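Local coordinates for protein D-aminoacid aminotransferase-like PLP-dependent enzyme (Haemophilus somnus, PDB 3CEB) that is probably a pyridoxal-phosphate-dependent lyase of the class IV aminotransferase fold, perhaps acting on 4-amino-4-deoxychorismate, at residues Lys48-His53 with Cys66-Asn71; Lys85-Phe90 with Cys134-Leu139; Cys120-Ile125 with Ile185-Ala190; Gln4-Glu9 with Lys34-Met39. All coordinates share one frame; numbering follows the deposited sequence. Where two conformers were deposited one is given.

Contact 1: Lys48-His53 with Cys66-Asn71; sequences KIIAKH and CRIDYN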
loop_
_atom_site.group_PDB
_atom_site.type_symbol
_atom_site.label_atom_id
_atom_site.label_comp_id
_atom_site.label_asym_id
_atom_site.label_seq_id
_atom_site.Cartn_x
_atom_site.Cartn_y
_atom_site.Cartn_z
ATOM N N LYS A 48 -15.949 -1.574 -11.828
ATOM C CA LYS A 48 -17.243 -2.257 -12.035
ATOM C C LYS A 48 -17.549 -3.312 -10.955
ATOM O O LYS A 48 -18.688 -3.452 -10.548
ATOM C CB LYS A 48 -17.322 -2.914 -13.384
ATOM C CG LYS A 48 -17.365 -1.950 -14.537
ATOM C CD LYS A 48 -17.899 -2.604 -15.843
ATOM C CE LYS A 48 -17.733 -1.663 -17.056
ATOM N NZ LYS A 48 -18.330 -2.277 -18.263
ATOM N N ILE A 49 -16.519 -4.016 -10.495
ATOM C CA ILE A 49 -16.670 -5.039 -9.486
ATOM C C ILE A 49 -17.198 -4.428 -8.202
ATOM O O ILE A 49 -18.089 -4.952 -7.555
ATOM C CB ILE A 49 -15.336 -5.764 -9.189
ATOM C CG1 ILE A 49 -14.973 -6.639 -10.378
ATOM C CG2 ILE A 49 -15.489 -6.684 -7.941
ATOM C CD1 ILE A 49 -13.569 -7.274 -10.313
ATOM N N ILE A 50 -16.648 -3.281 -7.862
ATOM C CA ILE A 50 -17.001 -2.609 -6.622
ATOM C C ILE A 50 -18.392 -1.997 -6.733
ATOM O O ILE A 50 -19.269 -2.240 -5.913
ATOM C CB ILE A 50 -15.987 -1.478 -6.322
ATOM C CG1 ILE A 50 -14.605 -2.087 -6.056
ATOM C CG2 ILE A 50 -16.441 -0.607 -5.154
ATOM C CD1 ILE A 50 -14.626 -3.095 -4.975
ATOM N N ALA A 51 -18.548 -1.190 -7.771
ATOM C CA ALA A 51 -19.789 -0.445 -8.007
ATOM C C ALA A 51 -20.979 -1.351 -7.885
ATOM O O ALA A 51 -22.008 -0.937 -7.331
ATOM C CB ALA A 51 -19.796 0.260 -9.388
ATOM N N LYS A 52 -20.861 -2.581 -8.407
ATOM C CA LYS A 52 -22.044 -3.465 -8.433
ATOM C C LYS A 52 -22.366 -4.062 -7.050
ATOM O O LYS A 52 -23.421 -4.661 -6.867
ATOM C CB LYS A 52 -22.018 -4.504 -9.559
ATOM C CG LYS A 52 -20.981 -5.590 -9.537
ATOM C CD LYS A 52 -21.095 -6.322 -10.892
ATOM C CE LYS A 52 -19.971 -7.355 -11.132
ATOM N NZ LYS A 52 -20.198 -8.046 -12.444
ATOM N N HIS A 53 -21.498 -3.829 -6.061
ATOM C CA HIS A 53 -21.866 -4.154 -4.672
ATOM C C HIS A 53 -22.462 -2.884 -4.105
ATOM O O HIS A 53 -21.853 -2.146 -3.357
ATOM C CB HIS A 53 -20.663 -4.698 -3.899
ATOM C CG HIS A 53 -20.216 -6.046 -4.393
ATOM N ND1 HIS A 53 -19.495 -6.201 -5.560
ATOM C CD2 HIS A 53 -20.422 -7.298 -3.906
ATOM C CE1 HIS A 53 -19.286 -7.490 -5.777
ATOM N NE2 HIS A 53 -19.840 -8.178 -4.791
ATOM N N CYS A 66 -12.087 -2.998 1.160
ATOM C CA CYS A 66 -12.365 -4.018 0.150
ATOM C C CYS A 66 -11.069 -4.574 -0.373
ATOM O O CYS A 66 -10.212 -3.837 -0.845
ATOM C CB CYS A 66 -13.118 -3.456 -1.051
ATOM S SG CYS A 66 -14.727 -2.782 -0.694
ATOM N N ARG A 67 -10.946 -5.879 -0.278
ATOM C CA ARG A 67 -9.783 -6.553 -0.745
ATOM C C ARG A 67 -10.147 -7.425 -1.928
ATOM O O ARG A 67 -11.092 -8.242 -1.848
ATOM C CB ARG A 67 -9.270 -7.428 0.368
ATOM C CG ARG A 67 -7.930 -8.034 0.070
ATOM C CD ARG A 67 -7.538 -8.991 1.193
ATOM N NE ARG A 67 -6.513 -9.928 0.750
ATOM C CZ ARG A 67 -5.327 -10.026 1.321
ATOM N NH1 ARG A 67 -5.035 -9.262 2.362
ATOM N NH2 ARG A 67 -4.451 -10.911 0.897
ATOM N N ILE A 68 -9.413 -7.248 -3.029
ATOM C CA ILE A 68 -9.597 -8.089 -4.169
ATOM C C ILE A 68 -8.339 -8.908 -4.382
ATOM O O ILE A 68 -7.311 -8.366 -4.763
ATOM C CB ILE A 68 -9.895 -7.308 -5.446
ATOM C CG1 ILE A 68 -11.183 -6.481 -5.294
ATOM C CG2 ILE A 68 -10.035 -8.305 -6.623
ATOM C CD1 ILE A 68 -11.495 -5.537 -6.497
ATOM N N ASP A 69 -8.414 -10.212 -4.106
ATOM C CA ASP A 69 -7.308 -11.085 -4.400
ATOM C C ASP A 69 -7.522 -11.598 -5.828
ATOM O O ASP A 69 -8.647 -11.914 -6.206
ATOM C CB ASP A 69 -7.260 -12.262 -3.438
ATOM C CG ASP A 69 -6.776 -11.887 -2.048
ATOM O OD1 ASP A 69 -7.529 -11.271 -1.260
ATOM O OD2 ASP A 69 -5.627 -12.268 -1.725
ATOM N N TYR A 70 -6.477 -11.685 -6.640
ATOM C CA TYR A 70 -6.658 -12.169 -8.004
ATOM C C TYR A 70 -5.523 -13.037 -8.519
ATOM O O TYR A 70 -4.446 -13.095 -7.910
ATOM C CB TYR A 70 -6.844 -11.001 -8.959
ATOM C CG TYR A 70 -5.683 -10.049 -8.956
ATOM C CD1 TYR A 70 -5.548 -9.097 -7.983
ATOM C CD2 TYR A 70 -4.723 -10.111 -9.938
ATOM C CE1 TYR A 70 -4.451 -8.203 -7.984
ATOM C CE2 TYR A 70 -3.621 -9.227 -9.962
ATOM C CZ TYR A 70 -3.484 -8.283 -9.000
ATOM O OH TYR A 70 -2.394 -7.423 -9.051
ATOM N N ASN A 71 -5.819 -13.739 -9.615
ATOM C CA ASN A 71 -4.803 -14.376 -10.414
ATOM C C ASN A 71 -5.011 -14.004 -11.847
ATOM O O ASN A 71 -5.606 -12.961 -12.131
ATOM C CB ASN A 71 -4.752 -15.876 -10.266
ATOM C CG ASN A 71 -6.069 -16.534 -10.400
ATOM O OD1 ASN A 71 -6.849 -16.251 -11.284
ATOM N ND2 ASN A 71 -6.319 -17.440 -9.511
#
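Ile50 reaches from helix 46-51 to strand 63-70, where its CD1 lies 4.2 Å from CB of Cys66 and 4.3 Å from CD1 of Ile68. The CD1 end does this work because chi1 (-65°) and chi2 (-55°) give a folded shape that carries the methyl to the strand although CB itself does not aim there. Ile49, one residue earlier, adds CG2, which stands 4.4 Å from CD1 of Ile68. That methyl of Ile68 thus meets two neighbouring isoleucines of the helix. Branched side chains and a small cysteine suit this buried, wholly apolar patch, which Tyr75 and Leu77 of the next strand extend.

The outer side differs. Lys48 and Ala51 are exposed on the helix, and His53 gives ND1-H to O of Ile49 at 2.7 Å, with the oxygen close to the ring plane. On the reverse face of the strand, Arg67 grips Asp69 side-on, NE to OD1 at 2.6 Å and NH2 to OD2 at 3.2 Å, and makes a cation-pi contact with Phe8. The alternation, apolar toward the helix and charged on the reverse, is characteristic of an antiparallel sheet covered by a helix in an alpha/beta domain.

Contact 2: Lys85-Phe90 with Cys134-Leu139; sequences KVYRTF and CSIGNL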
loop_
_atom_site.group_PDB
_atom_site.type_symbol
_atom_site.label_atom_id
_atom_site.label_comp_id
_atom_site.label_asym_id
_atom_site.label_seq_id
_atom_site.Cartn_x
_atom_site.Cartn_y
_atom_site.Cartn_z
ATOM N N LYS A 85 -6.839 3.948 12.269
ATOM C CA LYS A 85 -5.783 3.551 13.161
ATOM C C LYS A 85 -4.690 4.608 13.141
ATOM O O LYS A 85 -4.544 5.349 12.171
ATOM C CB LYS A 85 -5.215 2.210 12.743
ATOM C CG LYS A 85 -6.047 1.013 13.125
ATOM C CD LYS A 85 -5.426 -0.292 12.566
ATOM C CE LYS A 85 -5.924 -1.499 13.367
ATOM N NZ LYS A 85 -5.450 -2.790 12.831
ATOM N N VAL A 86 -3.957 4.668 14.250
ATOM C CA VAL A 86 -2.914 5.649 14.471
ATOM C C VAL A 86 -1.547 4.951 14.460
ATOM O O VAL A 86 -1.268 4.047 15.268
ATOM C CB VAL A 86 -3.128 6.412 15.856
ATOM C CG1 VAL A 86 -4.549 6.954 15.967
ATOM C CG2 VAL A 86 -2.814 5.477 17.105
ATOM N N TYR A 87 -0.685 5.364 13.546
ATOM C CA TYR A 87 0.666 4.841 13.559
ATOM C C TYR A 87 1.637 5.975 13.760
ATOM O O TYR A 87 1.808 6.772 12.852
ATOM C CB TYR A 87 1.009 4.117 12.263
ATOM C CG TYR A 87 0.068 2.982 11.930
ATOM C CD1 TYR A 87 -1.078 3.203 11.205
ATOM C CD2 TYR A 87 0.327 1.687 12.342
ATOM C CE1 TYR A 87 -1.954 2.154 10.894
ATOM C CE2 TYR A 87 -0.545 0.632 12.036
ATOM C CZ TYR A 87 -1.678 0.866 11.312
ATOM O OH TYR A 87 -2.537 -0.175 10.982
ATOM N N ARG A 88 2.317 6.001 14.908
ATOM C CA ARG A 88 3.232 7.097 15.244
ATOM C C ARG A 88 4.717 6.771 15.451
ATOM O O ARG A 88 5.555 7.651 15.355
ATOM C CB ARG A 88 2.719 7.786 16.504
ATOM C CG ARG A 88 1.623 8.760 16.190
ATOM C CD ARG A 88 0.749 8.916 17.348
ATOM N NE ARG A 88 -0.217 9.993 17.151
ATOM C CZ ARG A 88 -1.318 10.105 17.891
ATOM N NH1 ARG A 88 -1.574 9.176 18.805
ATOM N NH2 ARG A 88 -2.174 11.102 17.708
ATOM N N THR A 89 5.032 5.530 15.793
ATOM C CA THR A 89 6.405 5.143 16.095
ATOM C C THR A 89 6.724 3.992 15.207
ATOM O O THR A 89 5.846 3.182 14.902
ATOM C CB THR A 89 6.609 4.755 17.562
ATOM O OG1 THR A 89 5.680 3.734 17.904
ATOM C CG2 THR A 89 6.390 5.925 18.468
ATOM N N PHE A 90 7.979 3.964 14.751
ATOM C CA PHE A 90 8.462 3.013 13.730
ATOM C C PHE A 90 9.828 2.426 14.040
ATOM O O PHE A 90 10.787 3.139 14.164
ATOM C CB PHE A 90 8.522 3.720 12.370
ATOM C CG PHE A 90 7.182 4.211 11.889
ATOM C CD1 PHE A 90 6.673 5.396 12.319
ATOM C CD2 PHE A 90 6.437 3.469 11.012
ATOM C CE1 PHE A 90 5.449 5.821 11.891
ATOM C CE2 PHE A 90 5.233 3.901 10.582
ATOM C CZ PHE A 90 4.735 5.069 11.020
ATOM N N CYS A 134 7.087 0.558 5.383
ATOM C CA CYS A 134 6.715 -0.174 6.594
ATOM C C CYS A 134 6.056 -1.486 6.102
ATOM O O CYS A 134 6.022 -1.726 4.903
ATOM C CB CYS A 134 5.807 0.610 7.553
ATOM S SG CYS A 134 4.180 0.987 6.956
ATOM N N SER A 135 5.562 -2.338 7.008
ATOM C CA SER A 135 5.095 -3.667 6.589
ATOM C C SER A 135 3.811 -3.580 5.819
ATOM O O SER A 135 3.555 -4.436 4.987
ATOM C CB SER A 135 4.863 -4.624 7.754
ATOM O OG SER A 135 3.565 -4.456 8.287
ATOM N N ILE A 136 3.004 -2.547 6.077
ATOM C CA ILE A 136 1.677 -2.438 5.417
ATOM C C ILE A 136 1.532 -1.225 4.494
ATOM O O ILE A 136 0.493 -1.034 3.892
ATOM C CB ILE A 136 0.484 -2.411 6.415
ATOM C CG1 ILE A 136 0.529 -1.127 7.229
ATOM C CG2 ILE A 136 0.442 -3.648 7.306
ATOM C CD1 ILE A 136 -0.591 -1.033 8.317
ATOM N N GLY A 137 2.549 -0.385 4.372
ATOM C CA GLY A 137 2.400 0.805 3.539
ATOM C C GLY A 137 3.708 1.488 3.241
ATOM O O GLY A 137 4.792 0.985 3.592
ATOM N N ASN A 138 3.620 2.605 2.540
ATOM C CA ASN A 138 4.783 3.406 2.302
ATOM C C ASN A 138 4.999 4.380 3.487
ATOM O O ASN A 138 4.167 4.504 4.382
ATOM C CB ASN A 138 4.663 4.179 0.976
ATOM C CG ASN A 138 4.559 3.267 -0.230
ATOM O OD1 ASN A 138 3.548 3.282 -0.944
ATOM N ND2 ASN A 138 5.592 2.456 -0.464
ATOM N N LEU A 139 6.109 5.117 3.447
ATOM C CA LEU A 139 6.416 6.068 4.507
ATOM C C LEU A 139 6.655 7.487 3.989
ATOM O O LEU A 139 7.101 7.693 2.858
ATOM C CB LEU A 139 7.607 5.568 5.337
ATOM C CG LEU A 139 7.440 4.276 6.136
ATOM C CD1 LEU A 139 8.799 3.798 6.553
ATOM C CD2 LEU A 139 6.481 4.372 7.339
#
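The segment 85-90 is an extended linker and 134-139 a turn running into strand 138-143; their touching parts point 74° apart, and the closest CA atoms, of Phe90 and Cys134, are 8.0 Å from each other. No hydrogen bond spans the gap; two aromatic rings are long enough to reach methyls across it. Tyr87 and Ile136 approach from opposite directions, and CD1 of Ile136 meets the phenol end, 3.4 Å from OH and 3.7 Å from CZ of Tyr87. With chi1 at 67°, CG1 of Ile136 lies between the backbone N and the carbonyl carbon, and an extended chi2 carries CD1 outward to the tyrosine. Phe90 and Leu139 slide past one another, CE2 of Phe90 lying 3.5 Å from CD2 of Leu139. The contact packs behind a cofactor-site turn: Ser135 O is bonded to Arg107 and weakly to O3 of the modified lysine at position 103. Glu122 of strand 122-127 touches Tyr87, Cys134 and Ile136, Leu139 packs on Met124, and Leu187 and Ile185 of strand 185-188 contact Tyr87 and Phe90 respectively.

Contact 3: Cys120-Ile125 with Ile185-Ala190; sequences CDEIMI and IRLINA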
loop_
_atom_site.group_PDB
_atom_site.type_symbol
_atom_site.label_atom_id
_atom_site.label_comp_id
_atom_site.label_asym_id
_atom_site.label_seq_id
_atom_site.Cartn_x
_atom_site.Cartn_y
_atom_site.Cartn_z
ATOM N N CYS A 120 7.183 -0.346 19.273
ATOM C CA CYS A 120 6.682 0.527 18.227
ATOM C C CYS A 120 5.381 0.116 17.563
ATOM O O CYS A 120 4.987 -1.043 17.595
ATOM C CB CYS A 120 7.689 0.644 17.110
ATOM S SG CYS A 120 9.177 1.319 17.740
ATOM N N ASP A 121 4.766 1.079 16.889
ATOM C CA ASP A 121 3.499 0.824 16.236
ATOM C C ASP A 121 3.676 0.078 14.932
ATOM O O ASP A 121 2.715 -0.432 14.377
ATOM C CB ASP A 121 2.802 2.107 15.866
ATOM C CG ASP A 121 2.380 2.888 17.030
ATOM O OD1 ASP A 121 2.035 2.287 18.054
ATOM O OD2 ASP A 121 2.337 4.124 16.879
ATOM N N GLU A 122 4.884 0.057 14.402
ATOM C CA GLU A 122 5.088 -0.555 13.113
ATOM C C GLU A 122 6.591 -0.514 12.799
ATOM O O GLU A 122 7.411 -0.201 13.684
ATOM C CB GLU A 122 4.126 0.142 12.146
ATOM C CG GLU A 122 4.106 -0.157 10.684
ATOM C CD GLU A 122 4.000 -1.583 10.223
ATOM O OE1 GLU A 122 2.923 -2.209 10.127
ATOM O OE2 GLU A 122 5.040 -2.026 9.765
ATOM N N ILE A 123 6.993 -0.903 11.594
ATOM C CA ILE A 123 8.425 -0.998 11.315
ATOM C C ILE A 123 8.792 -0.099 10.168
ATOM O O ILE A 123 7.934 0.501 9.530
ATOM C CB ILE A 123 8.936 -2.445 11.022
ATOM C CG1 ILE A 123 8.290 -3.026 9.750
ATOM C CG2 ILE A 123 8.685 -3.331 12.212
ATOM C CD1 ILE A 123 8.741 -4.437 9.369
HETATM N N MSE A 124 10.084 -0.039 9.909
HETATM C CA MSE A 124 10.622 0.779 8.858
HETATM C C MSE A 124 11.762 -0.019 8.241
HETATM O O MSE A 124 12.782 -0.252 8.870
HETATM C CB MSE A 124 11.082 2.089 9.478
HETATM C CG MSE A 124 11.775 3.010 8.530
HETATM SE SE MSE A 124 12.092 4.763 9.296
HETATM C CE MSE A 124 10.318 5.423 8.990
ATOM N N ILE A 125 11.544 -0.515 7.029
ATOM C CA ILE A 125 12.485 -1.440 6.414
ATOM C C ILE A 125 13.642 -0.722 5.722
ATOM O O ILE A 125 13.460 0.028 4.743
ATOM C CB ILE A 125 11.774 -2.362 5.422
ATOM C CG1 ILE A 125 10.680 -3.182 6.140
ATOM C CG2 ILE A 125 12.785 -3.295 4.768
ATOM C CD1 ILE A 125 9.677 -3.798 5.239
ATOM N N ILE A 185 7.515 10.999 11.296
ATOM C CA ILE A 185 7.330 9.872 10.388
ATOM C C ILE A 185 5.884 9.429 10.392
ATOM O O ILE A 185 5.253 9.365 11.445
ATOM C CB ILE A 185 8.137 8.604 10.837
ATOM C CG1 ILE A 185 9.597 8.958 11.179
ATOM C CG2 ILE A 185 8.043 7.485 9.764
ATOM C CD1 ILE A 185 10.450 7.772 11.502
ATOM N N ARG A 186 5.345 9.108 9.226
ATOM C CA ARG A 186 3.997 8.569 9.168
ATOM C C ARG A 186 3.855 7.541 8.088
ATOM O O ARG A 186 4.690 7.455 7.183
ATOM C CB ARG A 186 2.956 9.651 8.919
ATOM C CG ARG A 186 2.649 10.462 10.131
ATOM C CD ARG A 186 1.417 11.284 9.869
ATOM N NE ARG A 186 1.484 12.591 10.523
ATOM C CZ ARG A 186 0.577 13.560 10.361
ATOM N NH1 ARG A 186 -0.474 13.340 9.567
ATOM N NH2 ARG A 186 0.723 14.740 10.989
ATOM N N LEU A 187 2.818 6.733 8.191
ATOM C CA LEU A 187 2.499 5.823 7.144
ATOM C C LEU A 187 1.414 6.253 6.182
ATOM O O LEU A 187 0.531 6.956 6.522
ATOM C CB LEU A 187 2.344 4.405 7.667
ATOM C CG LEU A 187 1.099 3.829 8.297
ATOM C CD1 LEU A 187 -0.050 3.833 7.408
ATOM C CD2 LEU A 187 1.429 2.477 8.658
ATOM N N ILE A 188 1.529 5.850 4.949
ATOM C CA ILE A 188 0.439 6.064 3.990
ATOM C C ILE A 188 0.113 4.740 3.263
ATOM O O ILE A 188 1.001 3.944 2.942
ATOM C CB ILE A 188 0.762 7.140 2.911
ATOM C CG1 ILE A 188 2.054 6.791 2.184
ATOM C CG2 ILE A 188 0.805 8.548 3.464
ATOM C CD1 ILE A 188 2.260 7.692 0.928
ATOM N N ASN A 189 -1.169 4.491 3.046
ATOM C CA ASN A 189 -1.549 3.391 2.188
ATOM C C ASN A 189 -3.006 3.582 1.805
ATOM O O ASN A 189 -3.592 4.651 2.098
ATOM C CB ASN A 189 -1.267 2.004 2.806
ATOM C CG ASN A 189 -2.045 1.758 4.091
ATOM O OD1 ASN A 189 -3.018 2.454 4.401
ATOM N ND2 ASN A 189 -1.635 0.750 4.823
ATOM N N ALA A 190 -3.586 2.587 1.132
ATOM C CA ALA A 190 -4.975 2.751 0.634
ATOM C C ALA A 190 -5.911 3.166 1.780
ATOM O O ALA A 190 -6.852 3.955 1.562
ATOM C CB ALA A 190 -5.482 1.485 -0.062
#
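Glu122 and Met124 meet Leu187 and Ile185 across the gap between two strands whose touching parts run 111° apart. Just before them, Asp121 takes the backbone N-H of Arg88 at its carboxylate, fixing the entry to the strand. At Glu122 the aliphatic part makes the contact: CG lies 4.3 Å from CD2 of Leu187. Its carboxylate is turned back on the chain, where OE2 accepts the N-H of Ile123 at 2.9 Å, from the anti side and 30° out of the carboxylate plane. The same oxygen also takes the N-H of Ser135, so this buried acid joins its own strand to the turn 134-139. Ile123 projects from the other face of the strand toward Leu113 of helix 108-114. Met124, a selenomethionine, then extends toward Ile185, a reach that a long, flexible side chain suits. The modelled approach is closer than carbons can sit, so its detail is doubtful, but Phe141 touches both residues and marks an apolar neighbourhood. Beyond Leu187 the second segment leads to Ala190, whose N binds the phosphate oxygen OP1 of the pyridoxal-phosphate lysine at position 103. Such strands packed beside a cofactor are consistent with the larger domain of the class IV aminotransferase fold.

Contact 4: Gln4-Glu9 with Lys34-Met39; sequences QFPLFE and KFYPKM. With SO4 (sulfate ion), chain B.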
loop_
_atom_site.group_PDB
_atom_site.type_symbol
_atom_site.label_atom_id
_atom_site.label_comp_id
_atom_site.label_asym_id
_atom_site.label_seq_id
_atom_site.Cartn_x
_atom_site.Cartn_y
_atom_site.Cartn_z
ATOM N N GLN A 4 -4.233 -19.922 -4.393
ATOM C CA GLN A 4 -4.248 -19.742 -5.858
ATOM C C GLN A 4 -4.339 -18.299 -6.345
ATOM O O GLN A 4 -4.303 -18.059 -7.543
ATOM C CB GLN A 4 -5.344 -20.577 -6.507
ATOM C CG GLN A 4 -6.762 -20.123 -6.200
ATOM C CD GLN A 4 -7.638 -21.284 -6.403
ATOM O OE1 GLN A 4 -7.330 -22.383 -5.888
ATOM N NE2 GLN A 4 -8.713 -21.108 -7.185
ATOM N N PHE A 5 -4.436 -17.364 -5.402
ATOM C CA PHE A 5 -4.442 -15.961 -5.702
ATOM C C PHE A 5 -3.214 -15.327 -5.086
ATOM O O PHE A 5 -3.179 -15.052 -3.895
ATOM C CB PHE A 5 -5.681 -15.350 -5.101
ATOM C CG PHE A 5 -6.937 -15.964 -5.604
ATOM C CD1 PHE A 5 -7.381 -15.698 -6.890
ATOM C CD2 PHE A 5 -7.677 -16.809 -4.805
ATOM C CE1 PHE A 5 -8.508 -16.281 -7.352
ATOM C CE2 PHE A 5 -8.812 -17.394 -5.277
ATOM C CZ PHE A 5 -9.233 -17.118 -6.532
ATOM N N PRO A 6 -2.204 -15.055 -5.893
ATOM C CA PRO A 6 -0.932 -14.615 -5.341
ATOM C C PRO A 6 -0.708 -13.119 -5.296
ATOM O O PRO A 6 0.331 -12.664 -4.852
ATOM C CB PRO A 6 0.049 -15.225 -6.307
ATOM C CG PRO A 6 -0.682 -15.110 -7.614
ATOM C CD PRO A 6 -2.112 -15.384 -7.319
ATOM N N LEU A 7 -1.685 -12.366 -5.741
ATOM C CA LEU A 7 -1.628 -10.913 -5.686
ATOM C C LEU A 7 -2.958 -10.345 -5.137
ATOM O O LEU A 7 -3.993 -10.999 -5.173
ATOM C CB LEU A 7 -1.412 -10.360 -7.102
ATOM C CG LEU A 7 -0.152 -10.756 -7.861
ATOM C CD1 LEU A 7 -0.252 -10.444 -9.352
ATOM C CD2 LEU A 7 1.021 -10.067 -7.250
ATOM N N PHE A 8 -2.930 -9.115 -4.639
ATOM C CA PHE A 8 -4.176 -8.428 -4.234
ATOM C C PHE A 8 -4.119 -6.898 -4.270
ATOM O O PHE A 8 -3.053 -6.299 -4.452
ATOM C CB PHE A 8 -4.605 -8.876 -2.856
ATOM C CG PHE A 8 -3.712 -8.413 -1.743
ATOM C CD1 PHE A 8 -2.529 -9.039 -1.489
ATOM C CD2 PHE A 8 -4.109 -7.380 -0.889
ATOM C CE1 PHE A 8 -1.732 -8.636 -0.413
ATOM C CE2 PHE A 8 -3.313 -6.979 0.175
ATOM C CZ PHE A 8 -2.134 -7.591 0.403
ATOM N N GLU A 9 -5.303 -6.304 -4.129
ATOM C CA GLU A 9 -5.477 -4.857 -4.069
ATOM C C GLU A 9 -6.382 -4.576 -2.861
ATOM O O GLU A 9 -7.304 -5.340 -2.585
ATOM C CB GLU A 9 -6.125 -4.331 -5.357
ATOM C CG GLU A 9 -5.173 -4.294 -6.565
ATOM C CD GLU A 9 -4.100 -3.199 -6.459
ATOM O OE1 GLU A 9 -4.389 -2.158 -5.841
ATOM O OE2 GLU A 9 -2.962 -3.396 -6.970
ATOM N N LYS A 34 3.616 -7.912 -15.382
ATOM C CA LYS A 34 4.901 -8.366 -14.845
ATOM C C LYS A 34 4.833 -9.850 -14.438
ATOM O O LYS A 34 5.669 -10.642 -14.832
ATOM C CB LYS A 34 5.331 -7.518 -13.647
ATOM C CG LYS A 34 6.705 -7.904 -13.123
ATOM C CD LYS A 34 7.067 -7.197 -11.801
ATOM C CE LYS A 34 8.535 -7.454 -11.382
ATOM N NZ LYS A 34 9.010 -6.414 -10.406
ATOM N N PHE A 35 3.801 -10.212 -13.692
ATOM C CA PHE A 35 3.662 -11.552 -13.092
ATOM C C PHE A 35 3.289 -12.632 -14.109
ATOM O O PHE A 35 3.642 -13.786 -13.942
ATOM C CB PHE A 35 2.581 -11.509 -11.997
ATOM C CG PHE A 35 2.609 -12.670 -11.035
ATOM C CD1 PHE A 35 3.471 -12.676 -9.947
ATOM C CD2 PHE A 35 1.749 -13.723 -11.172
ATOM C CE1 PHE A 35 3.491 -13.726 -9.041
ATOM C CE2 PHE A 35 1.778 -14.780 -10.265
ATOM C CZ PHE A 35 2.647 -14.762 -9.201
ATOM N N TYR A 36 2.561 -12.253 -15.154
ATOM C CA TYR A 36 2.104 -13.196 -16.186
ATOM C C TYR A 36 2.605 -12.789 -17.556
ATOM O O TYR A 36 1.846 -12.717 -18.509
ATOM C CB TYR A 36 0.579 -13.271 -16.207
ATOM C CG TYR A 36 -0.031 -13.774 -14.907
ATOM C CD1 TYR A 36 0.084 -15.105 -14.512
ATOM C CD2 TYR A 36 -0.764 -12.918 -14.090
ATOM C CE1 TYR A 36 -0.529 -15.565 -13.292
ATOM C CE2 TYR A 36 -1.369 -13.345 -12.932
ATOM C CZ TYR A 36 -1.239 -14.651 -12.523
ATOM O OH TYR A 36 -1.816 -14.990 -11.330
ATOM N N PRO A 37 3.905 -12.524 -17.671
ATOM C CA PRO A 37 4.354 -12.066 -18.977
ATOM C C PRO A 37 4.128 -13.143 -20.066
ATOM O O PRO A 37 4.044 -14.358 -19.788
ATOM C CB PRO A 37 5.844 -11.854 -18.734
ATOM C CG PRO A 37 6.213 -13.045 -17.819
ATOM C CD PRO A 37 5.018 -13.100 -16.869
ATOM N N LYS A 38 4.014 -12.703 -21.306
ATOM C CA LYS A 38 3.871 -13.645 -22.447
ATOM C C LYS A 38 2.400 -14.125 -22.499
ATOM O O LYS A 38 1.984 -14.732 -23.472
ATOM C CB LYS A 38 4.867 -14.821 -22.325
HETATM N N MSE A 39 1.587 -13.798 -21.492
HETATM C CA MSE A 39 0.191 -14.233 -21.519
HETATM C C MSE A 39 -0.705 -13.139 -22.063
HETATM O O MSE A 39 -0.441 -11.988 -21.823
HETATM C CB MSE A 39 -0.307 -14.615 -20.119
HETATM C CG MSE A 39 0.236 -15.919 -19.587
HETATM SE SE MSE A 39 -0.914 -16.595 -18.175
HETATM C CE MSE A 39 -2.280 -17.463 -19.270
HETATM S S SO4 B . -2.427 -18.313 -11.703
HETATM O O1 SO4 B . -3.188 -17.563 -12.720
HETATM O O2 SO4 B . -1.265 -18.932 -12.285
HETATM O O3 SO4 B . -1.878 -17.517 -10.614
HETATM O O4 SO4 B . -3.359 -19.288 -11.172
#
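Strand 7-14 begins where helix 21-35 ends, the nearest CA atoms being those of Leu7 and Phe35 at 9.1 Å, and after the helix the chain makes a type II beta turn from Tyr36 to Met39. The Phe35 ring and Pro6 cross obliquely, CG of Pro6 standing 3.6 Å from CE2 of Phe35, while Leu7 slides past in the opposite sense with CD1 4.0 Å from CG of Phe35. A chi1 of -163° turns the ring toward the strand, where Pro6 meets its far end and Leu7 its CB-CG end. A rigid proline and a branched leucine give the aromatic compact apolar partners. Here the last turn of the helix packs against the start of an inner strand of the antiparallel sheet, an alpha/beta layer in which Leu7 also pairs with Tyr70 through the backbone. CD2 of Phe35 lies over one face of Tyr36, offset toward the rim. The OH of Tyr36 comes 3.9 Å from CG of Pro6 and gives a 2.6 Å hydrogen bond to O3 of a sulfate, probably from the crystallisation liquor; His72 ND1 also holds the ion.

Along the chain contact 4 closes first, then contact 1, and both precede contacts 2 and 3, whose segments alternate. Contacts 1 and 4 lie 16 Å apart between centres and share one antiparallel sheet, in which strands 7-14 and 63-70 are neighbours; helices 46-51 and 21-35 pack on it. Contacts 2 and 3 have centres about 2 Å apart and form practically one core, drawing on strands 122-127, 138-143 and 185-188. The two pairs stand on opposite sides of the chain's centre, 25 to 26 Å apart between centres, without touching. This division fits the two-lobed class IV aminotransferase fold, with the cofactor-bearing lysine weakly bonded from the turn 134-139 and hydrogen-bonded by Ala190 N.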